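Local atomic coordinates of galactokinase (Bifidobacterium longum subsp. infantis ATCC 15697 = JCM 1222 = DSM 20088, PDB entry 6TEQ), a protein that probably transfers a phosphate from ATP to galactose, as a galactokinase of the GHMP kinase family, and is captured here with a 2-fluorinated galactose. Residues S104-G109 against A183-G188; T149-D154 against V169-A174. All coordinates share one frame; numbering follows the deposited sequence.

Contact 1. Residues S104-G109 against A183-G188; sequences SAYPTG and AGASTG. With GAF (2-deoxy-2-fluoro-alpha-D-galactopyranose), chain M.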
loop_
_atom_site.group_PDB
_atom_site.type_symbol
_atom_site.label_atom_id
_atom_site.label_comp_id
_atom_site.label_asym_id
_atom_site.label_seq_id
_atom_site.Cartn_x
_atom_site.Cartn_y
_atom_site.Cartn_z
ATOM N N SER A 104 -10.657 15.100 1.870
ATOM C CA SER A 104 -10.898 15.581 0.489
ATOM C C SER A 104 -9.602 16.046 -0.157
ATOM O O SER A 104 -9.540 16.171 -1.361
ATOM C CB SER A 104 -11.960 16.675 0.413
ATOM O OG SER A 104 -11.572 17.847 1.104
ATOM N N ALA A 105 -8.569 16.275 0.626
ATOM C CA ALA A 105 -7.245 16.647 0.074
ATOM C C ALA A 105 -6.766 15.514 -0.848
ATOM O O ALA A 105 -6.030 15.803 -1.780
ATOM C CB ALA A 105 -6.258 16.855 1.203
ATOM N N TYR A 106 -7.068 14.263 -0.529
ATOM C CA TYR A 106 -6.545 13.123 -1.327
ATOM C C TYR A 106 -7.098 13.127 -2.749
ATOM O O TYR A 106 -6.322 13.251 -3.720
ATOM C CB TYR A 106 -6.829 11.809 -0.589
ATOM C CG TYR A 106 -5.969 11.603 0.647
ATOM C CD1 TYR A 106 -4.787 10.897 0.583
ATOM C CD2 TYR A 106 -6.355 12.081 1.880
ATOM C CE1 TYR A 106 -4.001 10.689 1.694
ATOM C CE2 TYR A 106 -5.588 11.845 3.020
ATOM C CZ TYR A 106 -4.412 11.135 2.928
ATOM O OH TYR A 106 -3.594 10.879 3.995
ATOM N N PRO A 107 -8.445 13.087 -2.985
ATOM C CA PRO A 107 -8.911 13.176 -4.361
ATOM C C PRO A 107 -8.669 14.557 -5.001
ATOM O O PRO A 107 -8.283 14.634 -6.169
ATOM C CB PRO A 107 -10.415 12.795 -4.267
ATOM C CG PRO A 107 -10.820 13.181 -2.827
ATOM C CD PRO A 107 -9.552 12.852 -2.044
ATOM N N THR A 108 -8.889 15.664 -4.247
ATOM C CA THR A 108 -8.744 16.991 -4.856
ATOM C C THR A 108 -7.299 17.126 -5.316
ATOM O O THR A 108 -7.011 17.724 -6.362
ATOM C CB THR A 108 -9.084 18.076 -3.843
ATOM O OG1 THR A 108 -10.382 17.775 -3.336
ATOM C CG2 THR A 108 -9.059 19.438 -4.461
ATOM N N GLY A 109 -6.393 16.634 -4.473
ATOM C CA GLY A 109 -4.943 16.832 -4.709
ATOM C C GLY A 109 -4.486 16.097 -5.962
ATOM O O GLY A 109 -3.511 16.502 -6.580
ATOM N N ALA A 183 -2.153 16.380 0.856
ATOM C CA ALA A 183 -2.646 15.832 2.132
ATOM C C ALA A 183 -1.556 15.946 3.215
ATOM O O ALA A 183 -1.907 15.863 4.418
ATOM C CB ALA A 183 -3.143 14.448 1.931
ATOM N N GLY A 184 -0.284 16.111 2.822
ATOM C CA GLY A 184 0.798 16.268 3.806
ATOM C C GLY A 184 1.150 14.954 4.464
ATOM O O GLY A 184 1.676 14.978 5.587
ATOM N N ALA A 185 0.838 13.849 3.793
ATOM C CA ALA A 185 1.038 12.482 4.308
ATOM C C ALA A 185 2.219 11.895 3.552
ATOM O O ALA A 185 2.101 11.610 2.371
ATOM C CB ALA A 185 -0.172 11.650 4.119
ATOM N N SER A 186 3.308 11.685 4.240
ATOM C CA SER A 186 4.559 11.162 3.654
ATOM C C SER A 186 4.317 9.745 3.136
ATOM O O SER A 186 3.793 8.887 3.910
ATOM C CB SER A 186 5.620 11.166 4.681
ATOM O OG SER A 186 6.826 10.777 4.101
ATOM N N THR A 187 4.654 9.489 1.888
ATOM C CA THR A 187 4.417 8.186 1.219
ATOM C C THR A 187 5.473 7.945 0.127
ATOM O O THR A 187 5.932 8.900 -0.587
ATOM C CB THR A 187 3.009 8.076 0.634
ATOM O OG1 THR A 187 2.823 6.770 0.085
ATOM C CG2 THR A 187 2.795 9.120 -0.430
ATOM N N GLY A 188 5.951 6.705 0.086
ATOM C CA GLY A 188 6.746 6.250 -1.041
ATOM C C GLY A 188 5.719 5.857 -2.086
ATOM O O GLY A 188 4.595 6.326 -2.034
HETATM C C1 GAF M . 3.673 2.952 3.894
HETATM C C2 GAF M . 3.985 3.794 2.675
HETATM F F2 GAF M . 2.834 4.343 2.218
HETATM C C3 GAF M . 4.638 2.981 1.577
HETATM O O3 GAF M . 5.142 3.840 0.603
HETATM C C4 GAF M . 5.838 2.154 2.127
HETATM O O4 GAF M . 6.957 2.955 2.485
HETATM C C5 GAF M . 5.374 1.359 3.299
HETATM O O5 GAF M . 4.843 2.217 4.281
HETATM C C6 GAF M . 6.467 0.526 3.936
HETATM O O6 GAF M . 6.972 -0.452 3.028
HETATM O O1 GAF M . 2.613 2.118 3.464
#

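Contact 2. Residues T149-D154 against V169-A174; sequences TALALD and VTLINA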
loop_
_atom_site.group_PDB
_atom_site.type_symbol
_atom_site.label_atom_id
_atom_site.label_comp_id
_atom_site.label_asym_id
_atom_site.label_seq_id
_atom_site.Cartn_x
_atom_site.Cartn_y
_atom_site.Cartn_z
ATOM N N THR A 149 -9.201 7.886 -8.227
ATOM C CA THR A 149 -9.501 9.276 -8.696
ATOM C C THR A 149 -8.615 9.571 -9.917
ATOM O O THR A 149 -9.118 10.145 -10.859
ATOM C CB THR A 149 -9.236 10.283 -7.594
ATOM O OG1 THR A 149 -9.981 9.991 -6.416
ATOM C CG2 THR A 149 -9.589 11.688 -8.023
ATOM N N ALA A 150 -7.347 9.196 -9.882
ATOM C CA ALA A 150 -6.386 9.498 -10.978
ATOM C C ALA A 150 -6.861 8.758 -12.213
ATOM O O ALA A 150 -6.873 9.331 -13.292
ATOM C CB ALA A 150 -4.974 9.063 -10.594
ATOM N N LEU A 151 -7.331 7.510 -12.076
ATOM C CA LEU A 151 -7.778 6.759 -13.264
ATOM C C LEU A 151 -9.054 7.396 -13.810
ATOM O O LEU A 151 -9.195 7.522 -15.049
ATOM C CB LEU A 151 -8.000 5.298 -12.905
ATOM C CG LEU A 151 -8.090 4.352 -14.089
ATOM C CD1 LEU A 151 -6.770 4.204 -14.848
ATOM C CD2 LEU A 151 -8.614 3.028 -13.628
ATOM N N ALA A 152 -9.972 7.754 -12.926
ATOM C CA ALA A 152 -11.265 8.339 -13.347
ATOM C C ALA A 152 -10.981 9.669 -14.072
ATOM O O ALA A 152 -11.572 9.897 -15.146
ATOM C CB ALA A 152 -12.176 8.532 -12.163
ATOM N N LEU A 153 -10.126 10.540 -13.536
ATOM C CA LEU A 153 -9.845 11.832 -14.154
ATOM C C LEU A 153 -9.172 11.633 -15.509
ATOM O O LEU A 153 -9.488 12.375 -16.435
ATOM C CB LEU A 153 -8.985 12.692 -13.223
ATOM C CG LEU A 153 -9.730 13.220 -12.009
ATOM C CD1 LEU A 153 -8.758 13.834 -10.989
ATOM C CD2 LEU A 153 -10.826 14.234 -12.405
ATOM N N ASP A 154 -8.220 10.723 -15.591
ATOM C CA ASP A 154 -7.526 10.433 -16.860
ATOM C C ASP A 154 -8.568 10.064 -17.911
ATOM O O ASP A 154 -8.437 10.479 -19.061
ATOM C CB ASP A 154 -6.480 9.353 -16.662
ATOM C CG ASP A 154 -5.875 8.847 -17.959
ATOM O OD1 ASP A 154 -4.913 9.527 -18.397
ATOM O OD2 ASP A 154 -6.473 7.915 -18.572
ATOM N N VAL A 169 2.038 5.112 -14.888
ATOM C CA VAL A 169 3.042 5.717 -13.994
ATOM C C VAL A 169 2.813 7.235 -13.859
ATOM O O VAL A 169 3.072 7.813 -12.797
ATOM C CB VAL A 169 4.455 5.314 -14.467
ATOM C CG1 VAL A 169 5.503 6.126 -13.727
ATOM C CG2 VAL A 169 4.630 3.795 -14.296
ATOM N N THR A 170 2.385 7.898 -14.924
ATOM C CA THR A 170 2.043 9.332 -14.816
ATOM C C THR A 170 0.958 9.538 -13.750
ATOM O O THR A 170 1.032 10.465 -12.944
ATOM C CB THR A 170 1.651 9.851 -16.192
ATOM O OG1 THR A 170 2.858 9.830 -16.998
ATOM C CG2 THR A 170 1.090 11.253 -16.123
ATOM N N LEU A 171 -0.057 8.687 -13.756
ATOM C CA LEU A 171 -1.206 8.781 -12.818
ATOM C C LEU A 171 -0.781 8.390 -11.408
ATOM O O LEU A 171 -1.158 9.074 -10.482
ATOM C CB LEU A 171 -2.303 7.876 -13.318
ATOM C CG LEU A 171 -2.805 8.194 -14.718
ATOM C CD1 LEU A 171 -3.903 7.298 -15.119
ATOM C CD2 LEU A 171 -3.179 9.626 -14.919
ATOM N N ILE A 172 0.046 7.360 -11.295
ATOM C CA ILE A 172 0.739 7.015 -10.035
ATOM C C ILE A 172 1.454 8.218 -9.456
ATOM O O ILE A 172 1.325 8.496 -8.231
ATOM C CB ILE A 172 1.651 5.819 -10.241
ATOM C CG1 ILE A 172 0.802 4.578 -10.450
ATOM C CG2 ILE A 172 2.574 5.656 -9.078
ATOM C CD1 ILE A 172 1.587 3.446 -11.079
ATOM N N ASN A 173 2.226 8.909 -10.275
ATOM C CA ASN A 173 3.032 10.042 -9.760
ATOM C C ASN A 173 2.081 11.139 -9.270
ATOM O O ASN A 173 2.396 11.755 -8.219
ATOM C CB ASN A 173 4.012 10.524 -10.805
ATOM C CG ASN A 173 5.175 9.568 -10.958
ATOM O OD1 ASN A 173 5.451 8.771 -10.024
ATOM N ND2 ASN A 173 5.888 9.710 -12.078
ATOM N N ALA A 174 0.956 11.360 -9.939
ATOM C CA ALA A 174 -0.019 12.372 -9.501
ATOM C C ALA A 174 -0.603 11.952 -8.152
ATOM O O ALA A 174 -0.855 12.799 -7.283
ATOM C CB ALA A 174 -1.097 12.548 -10.540
#

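Contact 1. Residues S104-G109 against A183-G188
The phenol ring of Y106 lies against the methyl of A183, where the start of helix 105-116 meets the end of helix 165-183 in the N-terminal domain of this GHMP kinase. The tight part is a CH-pi contact: A183 CB sits 3.7 Å from the centroid of the Y106 ring and only 12° off its normal, hence over the centre of one face. With chi1 of Y106 at -72°, CG is anti to the carbonyl carbon, which turns the ring back toward the N-terminal end of the helix, where its face meets A183. One residue back, A105 CB meets A183 CB at 4.0 Å, so that methyl packs on two successive residues.

Beyond A183 the contact thins. G184 leaves the helix with positive phi, and A185 adds a lighter touch, its CB 3.5 Å from Y106 OH. Y106 and A183 remain partly exposed, with bound MES near the tyrosine. Y106 lies beside S142 (magnesium and ADP site) and A185 beside E179 (magnesium site), neither ligand being bound here. The chain then runs away to the sugar pocket, where G188 N makes a weak, bent hydrogen bond (125° at the hydrogen) to O3 of the fluorogalactose, 3.0 Å away.

Contact 2. Residues T149-D154 against V169-A174
L171 CD1 lies above the plane of the D154 carboxylate, shifted toward its CB end, 3.8 Å from D154 CG. The other methyl, L171 CD2, approaches obliquely and comes to 3.9 Å from D154 OD1. Neither carboxylate oxygen bonds across the contact; OD1 accepts the backbone N-H of Y161 and OD2, weakly, that of G162, which ties the buried group to the loop joining the two helices. With CG anti to the backbone N (chi1 171°), the carboxylate extends toward that loop. The D154 and L171 side chains meet at about a right angle, with L171 CD1 3.6 Å from D154 CB.

At its base L171 rests on A150, one helical turn before D154, with CB to CB at 4.0 Å; L151 CD1 reaches L171 CD1 at 4.2 Å. The leucine therefore spans a turn of the facing helix, and all four touching residues are buried. The segment axes approach to 9.4 Å at 126° between their N-to-C directions, nearer antiparallel than parallel. Around this helix pair, helix 105-116 touches A150, L153 and A174, helix 190-197 meets L151 and I172, and strand 54-70 lies against T149, A152 and L153.

How the contacts relate
Helix 165-183 serves both contacts, with its C-terminal end in contact 1 and its earlier turns in contact 2, and contact 2 is nested in sequence within the loop that contact 1 closes. Their centres are 13 Å apart, and they touch directly where P107 CB lies 3.6 Å from T149 OG1, which packs helix 105-116 on helix 141-156. Contact 2 is wholly buried, a helix-helix interface built on one leucine set against alanine, leucine and the flank of an aspartate. Contact 1 is partly buried: small methyls meet an aromatic ring at a helix end, and its loop continues to the sugar pocket. Neither has a hydrogen bond between its segments.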